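Local coordinates for protein D-glycero-alpha-D-manno-heptose 7-phosphate kinase (PDB 4N3O) that catalyses the ATP-dependent phosphorylation of D-glycero-alpha-D-manno-heptose 7-phosphate at C-1, the first step towards GDP-heptose for capsule polysaccharide, at residues Lys267-Ser270 against Glu271-Ser274. Residues are numbered along the deposited sequence; the frame is centred on the assembly and turned at random.
Sequences KIIS and EIVS
The short helix 267-273 of the GHMP kinase C-terminal region is held across its two turns by successive i to i+4 backbone bonds, Ile272 N to Ile268 O (3.1 Å) and Val273 N to Ile269 O (2.9 Å, N-H...O angle 166°). Ser274 N continues the series to Ser270 O at 2.6 Å although Ser274 itself has left the helix; its OG, turned back between N and the carbonyl carbon (chi1 65°), lies near the same oxygen in a weak bond (2.8 Å), with Glu271 O also within reach of the same hydroxyl. Apolar branches meet with the same spacing: Ile268 CG2 lies 4.0 Å from Ile272 CD1, and Ile269 CG2 equally far from Val273 CG2. Glu271 CG, beside its own backbone N (chi1 -70°), comes 3.1 Å from Lys267 O, and OE2 lies 3.8 Å from Lys267 CG. Glu271 OE2 and Lys267 NZ, 4.9 Å apart, are not in contact, so their attraction is probably modest. Instead, Glu271 OE1 is hydrogen-bonded to Thr295 OG1, while Ile272 also touches Thr295 and Ile268 touches Lys294. Lys267, Ser270 and Val273 are exposed, as befits a short surface helix lying with one side against strand 290-296 of the C-terminal four-stranded antiparallel sheet of this GHMP kinase.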
loop_
_atom_site.group_PDB
_atom_site.type_symbol
_atom_site.label_atom_id
_atom_site.label_comp_id
_atom_site.label_asym_id
_atom_site.label_seq_id
_atom_site.Cartn_x
_atom_site.Cartn_y
_atom_site.Cartn_z
ATOM N N LYS A 267 -28.466 6.387 -8.253
ATOM C CA LYS A 267 -27.825 5.114 -8.544
ATOM C C LYS A 267 -26.956 4.633 -7.378
ATOM O O LYS A 267 -26.691 3.439 -7.257
ATOM C CB LYS A 267 -27.006 5.217 -9.842
ATOM C CG LYS A 267 -26.349 3.915 -10.283
ATOM C CD LYS A 267 -25.804 3.979 -11.709
ATOM C CE LYS A 267 -24.794 5.103 -11.917
ATOM N NZ LYS A 267 -23.644 5.024 -10.974
ATOM N N ILE A 268 -26.511 5.554 -6.523
ATOM C CA ILE A 268 -25.715 5.172 -5.357
ATOM C C ILE A 268 -26.677 4.818 -4.227
ATOM O O ILE A 268 -26.650 3.699 -3.708
ATOM C CB ILE A 268 -24.720 6.274 -4.911
ATOM C CG1 ILE A 268 -23.570 6.417 -5.923
ATOM C CG2 ILE A 268 -24.120 5.943 -3.547
ATOM C CD1 ILE A 268 -23.981 6.872 -7.310
ATOM N N ILE A 269 -27.548 5.763 -3.878
ATOM C CA ILE A 269 -28.519 5.553 -2.801
ATOM C C ILE A 269 -29.436 4.360 -3.097
ATOM O O ILE A 269 -29.841 3.650 -2.177
ATOM C CB ILE A 269 -29.362 6.823 -2.526
ATOM C CG1 ILE A 269 -28.456 8.008 -2.152
ATOM C CG2 ILE A 269 -30.385 6.569 -1.419
ATOM C CD1 ILE A 269 -27.616 7.791 -0.908
ATOM N N SER A 270 -29.756 4.137 -4.370
ATOM C CA SER A 270 -30.601 3.003 -4.750
ATOM C C SER A 270 -29.864 1.696 -4.454
ATOM O O SER A 270 -30.434 0.809 -3.823
ATOM C CB SER A 270 -31.012 3.071 -6.233
ATOM O OG SER A 270 -31.841 1.978 -6.598
ATOM N N GLU A 271 -28.602 1.590 -4.890
ATOM C CA GLU A 271 -27.786 0.377 -4.646
ATOM C C GLU A 271 -27.621 0.058 -3.156
ATOM O O GLU A 271 -27.490 -1.106 -2.777
ATOM C CB GLU A 271 -26.402 0.480 -5.307
ATOM C CG GLU A 271 -26.418 0.418 -6.831
ATOM C CD GLU A 271 -25.027 0.476 -7.455
ATOM O OE1 GLU A 271 -24.037 0.123 -6.773
ATOM O OE2 GLU A 271 -24.923 0.852 -8.644
ATOM N N ILE A 272 -27.619 1.096 -2.322
ATOM C CA ILE A 272 -27.507 0.932 -0.875
ATOM C C ILE A 272 -28.843 0.432 -0.328
ATOM O O ILE A 272 -28.926 -0.662 0.231
ATOM C CB ILE A 272 -27.150 2.270 -0.175
ATOM C CG1 ILE A 272 -25.797 2.787 -0.653
ATOM C CG2 ILE A 272 -27.137 2.105 1.342
ATOM C CD1 ILE A 272 -25.480 4.187 -0.171
ATOM N N VAL A 273 -29.882 1.247 -0.506
ATOM C CA VAL A 273 -31.224 0.943 -0.012
ATOM C C VAL A 273 -31.846 -0.318 -0.632
ATOM O O VAL A 273 -32.593 -1.025 0.042
ATOM C CB VAL A 273 -32.177 2.148 -0.226
ATOM C CG1 VAL A 273 -33.605 1.799 0.180
ATOM C CG2 VAL A 273 -31.682 3.368 0.549
ATOM N N SER A 274 -31.529 -0.615 -1.893
ATOM C CA SER A 274 -32.110 -1.793 -2.565
ATOM C C SER A 274 -31.715 -3.128 -1.909
ATOM O O SER A 274 -32.071 -4.205 -2.411
ATOM C CB SER A 274 -31.743 -1.828 -4.056
ATOM O OG SER A 274 -30.345 -1.986 -4.225
#